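Local structure of phosphoribosylaminoimidazole carboxylase, ATPase subunit (Thermotoga maritima, 3AX6) at residues A[172-178]-A[244-250]. The protein probably catalyses the ATP-dependent carboxylation of 5-aminoimidazole ribonucleotide with bicarbonate to N5-carboxyaminoimidazole ribonucleotide in de novo purine biosynthesis. Residues are numbered along the deposited sequence.
With ADP (adenosine-5'-diphosphate), chain E.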
loop_
_atom_site.group_PDB
_atom_site.type_symbol
_atom_site.label_atom_id
_atom_site.label_comp_id
_atom_site.label_asym_id
_atom_site.label_seq_id
_atom_site.Cartn_x
_atom_site.Cartn_y
_atom_site.Cartn_z
ATOM N N VAL A 172 -26.465 -25.559 13.244
ATOM C CA VAL A 172 -26.101 -25.759 11.847
ATOM C C VAL A 172 -24.850 -26.630 11.704
ATOM O O VAL A 172 -23.844 -26.401 12.378
ATOM C CB VAL A 172 -25.838 -24.383 11.161
ATOM C CG1 VAL A 172 -25.178 -24.585 9.807
ATOM C CG2 VAL A 172 -27.149 -23.612 11.009
ATOM N N GLU A 173 -24.920 -27.635 10.837
ATOM C CA GLU A 173 -23.767 -28.499 10.599
ATOM C C GLU A 173 -22.928 -27.821 9.531
ATOM O O GLU A 173 -23.160 -27.990 8.330
ATOM C CB GLU A 173 -24.196 -29.892 10.128
ATOM C CG GLU A 173 -25.127 -30.604 11.094
ATOM C CD GLU A 173 -25.220 -32.101 10.834
ATOM O OE1 GLU A 173 -25.380 -32.503 9.659
ATOM O OE2 GLU A 173 -25.138 -32.874 11.814
ATOM N N ILE A 174 -21.954 -27.043 9.991
ATOM C CA ILE A 174 -21.066 -26.287 9.119
ATOM C C ILE A 174 -20.030 -27.141 8.401
ATOM O O ILE A 174 -19.341 -27.945 9.019
ATOM C CB ILE A 174 -20.342 -25.177 9.923
ATOM C CG1 ILE A 174 -21.379 -24.238 10.539
ATOM C CG2 ILE A 174 -19.409 -24.377 9.014
ATOM C CD1 ILE A 174 -20.794 -23.230 11.502
ATOM N N GLU A 175 -19.934 -26.949 7.090
ATOM C CA GLU A 175 -18.978 -27.666 6.258
ATOM C C GLU A 175 -17.758 -26.752 6.139
ATOM O O GLU A 175 -16.617 -27.179 6.323
ATOM C CB GLU A 175 -19.575 -27.908 4.871
ATOM C CG GLU A 175 -19.318 -29.286 4.289
ATOM C CD GLU A 175 -17.847 -29.572 4.065
ATOM O OE1 GLU A 175 -17.187 -28.791 3.345
ATOM O OE2 GLU A 175 -17.354 -30.585 4.609
ATOM N N LYS A 176 -18.024 -25.488 5.821
ATOM C CA LYS A 176 -16.987 -24.468 5.683
ATOM C C LYS A 176 -17.572 -23.129 6.111
ATOM O O LYS A 176 -18.783 -22.918 6.020
ATOM C CB LYS A 176 -16.526 -24.364 4.227
ATOM C CG LYS A 176 -15.819 -25.592 3.715
ATOM C CD LYS A 176 -14.384 -25.272 3.357
ATOM C CE LYS A 176 -13.611 -26.536 3.012
ATOM N NZ LYS A 176 -12.234 -26.219 2.548
ATOM N N GLU A 177 -16.722 -22.234 6.598
ATOM C CA GLU A 177 -17.181 -20.910 6.999
ATOM C C GLU A 177 -16.592 -19.942 5.990
ATOM O O GLU A 177 -15.381 -19.913 5.775
ATOM C CB GLU A 177 -16.751 -20.596 8.437
ATOM C CG GLU A 177 -17.555 -21.409 9.457
ATOM C CD GLU A 177 -17.353 -20.961 10.895
ATOM O OE1 GLU A 177 -17.460 -19.744 11.150
ATOM O OE2 GLU A 177 -17.103 -21.827 11.772
ATOM N N LEU A 178 -17.466 -19.166 5.358
ATOM C CA LEU A 178 -17.059 -18.252 4.305
ATOM C C LEU A 178 -17.280 -16.773 4.593
ATOM O O LEU A 178 -18.115 -16.404 5.416
ATOM C CB LEU A 178 -17.796 -18.625 3.016
ATOM C CG LEU A 178 -17.838 -20.124 2.681
ATOM C CD1 LEU A 178 -18.829 -20.364 1.552
ATOM C CD2 LEU A 178 -16.460 -20.634 2.301
ATOM N N GLU A 244 -20.309 -12.619 6.653
ATOM C CA GLU A 244 -19.869 -13.951 7.057
ATOM C C GLU A 244 -20.991 -14.955 6.854
ATOM O O GLU A 244 -22.111 -14.739 7.289
ATOM C CB GLU A 244 -19.423 -13.920 8.515
ATOM C CG GLU A 244 -18.254 -12.988 8.735
ATOM C CD GLU A 244 -17.994 -12.720 10.196
ATOM O OE1 GLU A 244 -17.939 -13.695 10.975
ATOM O OE2 GLU A 244 -17.843 -11.534 10.561
HETATM N N MSE A 245 -20.681 -16.059 6.188
HETATM C CA MSE A 245 -21.689 -17.071 5.897
HETATM C C MSE A 245 -21.236 -18.486 6.228
HETATM O O MSE A 245 -20.044 -18.747 6.407
HETATM C CB MSE A 245 -22.066 -17.004 4.409
HETATM C CG MSE A 245 -22.624 -15.664 3.954
HETATM SE SE MSE A 245 -22.647 -15.478 2.020
HETATM C CE MSE A 245 -20.780 -15.024 1.781
ATOM N N PHE A 246 -22.210 -19.392 6.307
ATOM C CA PHE A 246 -21.950 -20.801 6.578
ATOM C C PHE A 246 -22.336 -21.624 5.362
ATOM O O PHE A 246 -23.384 -21.392 4.761
ATOM C CB PHE A 246 -22.799 -21.329 7.738
ATOM C CG PHE A 246 -22.476 -20.737 9.073
ATOM C CD1 PHE A 246 -21.182 -20.345 9.390
ATOM C CD2 PHE A 246 -23.469 -20.622 10.041
ATOM C CE1 PHE A 246 -20.878 -19.849 10.646
ATOM C CE2 PHE A 246 -23.175 -20.127 11.306
ATOM C CZ PHE A 246 -21.873 -19.739 11.609
ATOM N N LEU A 247 -21.485 -22.577 5.002
ATOM C CA LEU A 247 -21.775 -23.497 3.910
ATOM C C LEU A 247 -22.063 -24.767 4.693
ATOM O O LEU A 247 -21.136 -25.377 5.224
ATOM C CB LEU A 247 -20.556 -23.718 3.009
ATOM C CG LEU A 247 -20.671 -24.945 2.083
ATOM C CD1 LEU A 247 -21.859 -24.778 1.162
ATOM C CD2 LEU A 247 -19.402 -25.128 1.268
ATOM N N THR A 248 -23.339 -25.147 4.796
ATOM C CA THR A 248 -23.706 -26.339 5.563
ATOM C C THR A 248 -23.328 -27.629 4.876
ATOM O O THR A 248 -22.978 -27.640 3.697
ATOM C CB THR A 248 -25.221 -26.409 5.875
ATOM O OG1 THR A 248 -25.960 -26.635 4.666
ATOM C CG2 THR A 248 -25.683 -25.128 6.541
ATOM N N LYS A 249 -23.395 -28.712 5.643
ATOM C CA LYS A 249 -23.076 -30.046 5.161
ATOM C C LYS A 249 -24.106 -30.454 4.118
ATOM O O LYS A 249 -23.839 -31.295 3.262
ATOM C CB LYS A 249 -23.109 -31.028 6.333
ATOM C CG LYS A 249 -22.868 -32.491 5.967
ATOM C CD LYS A 249 -23.639 -33.417 6.921
ATOM C CE LYS A 249 -23.152 -34.861 6.868
ATOM N NZ LYS A 249 -21.825 -35.018 7.538
ATOM N N GLN A 250 -25.286 -29.848 4.192
ATOM C CA GLN A 250 -26.358 -30.153 3.255
ATOM C C GLN A 250 -26.454 -29.177 2.073
ATOM O O GLN A 250 -27.518 -29.018 1.475
ATOM C CB GLN A 250 -27.701 -30.221 3.993
ATOM C CG GLN A 250 -27.753 -31.284 5.087
ATOM C CD GLN A 250 -27.209 -30.792 6.414
ATOM O OE1 GLN A 250 -26.920 -31.583 7.312
ATOM N NE2 GLN A 250 -27.079 -29.481 6.551
HETATM P PB ADP E . -18.977 -14.356 17.394
HETATM O O1B ADP E . -18.483 -14.111 16.009
HETATM O O2B ADP E . -17.803 -15.073 18.251
HETATM O O3B ADP E . -19.395 -12.881 18.087
HETATM P PA ADP E . -20.513 -16.305 16.130
HETATM O O1A ADP E . -21.895 -16.133 15.620
HETATM O O2A ADP E . -19.475 -15.998 14.922
HETATM O O3A ADP E . -20.320 -15.307 17.427
HETATM O "O5'" ADP E . -20.358 -17.834 16.670
HETATM C "C5'" ADP E . -18.973 -18.210 16.605
HETATM C "C4'" ADP E . -18.829 -19.648 16.092
HETATM O "O4'" ADP E . -19.878 -20.508 16.644
HETATM C "C3'" ADP E . -18.965 -19.716 14.561
HETATM O "O3'" ADP E . -17.718 -19.472 13.893
HETATM C "C2'" ADP E . -19.518 -21.121 14.335
HETATM O "O2'" ADP E . -18.464 -22.076 14.193
HETATM C "C1'" ADP E . -20.387 -21.374 15.583
HETATM N N9 ADP E . -21.818 -21.129 15.310
HETATM C C8 ADP E . -22.461 -19.916 15.251
HETATM N N7 ADP E . -23.722 -20.080 14.981
HETATM C C5 ADP E . -23.982 -21.399 14.851
HETATM C C6 ADP E . -25.139 -22.174 14.563
HETATM N N6 ADP E . -26.351 -21.562 14.346
HETATM N N1 ADP E . -25.029 -23.520 14.509
HETATM C C2 ADP E . -23.861 -24.136 14.716
HETATM N N3 ADP E . -22.749 -23.445 14.986
HETATM C C4 ADP E . -22.764 -22.094 15.061
#
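A classic beta bulge breaks the antiparallel pairing of 172-178 with 244-250: Glu175 and Lys176 both face Leu247, whose O accepts from Glu175 N at 2.7 Å and from Lys176 N at 3.2 Å. The extra residue shifts the register by one. Beyond it the pairing is regular, with Leu178 N to Met245 O at 2.8 Å and Met245 N to Leu178 O at 2.7 Å; before it, Lys249 N reaches Glu173 O at 2.8 Å. Leu178 and Leu247 pack on the face turned toward helix 218-235. On the face of Glu177 and Phe246, Ile174 CD1 sits 3.5 Å from the Phe246 ring centroid, a CH-pi contact. ADP lies on this side: its N1 accepts from Val172 N at 2.8 Å, and its O3' and O2' donate to Glu177 OE1 and OE2, each at 2.8 Å. The loop at Val172 thus meets the adenine and the strand at Glu177 the ribose, with Glu169, Glu170 and Lys138 adding further hydrogen bonds, as in the nucleotide pocket of an ATP-grasp domain.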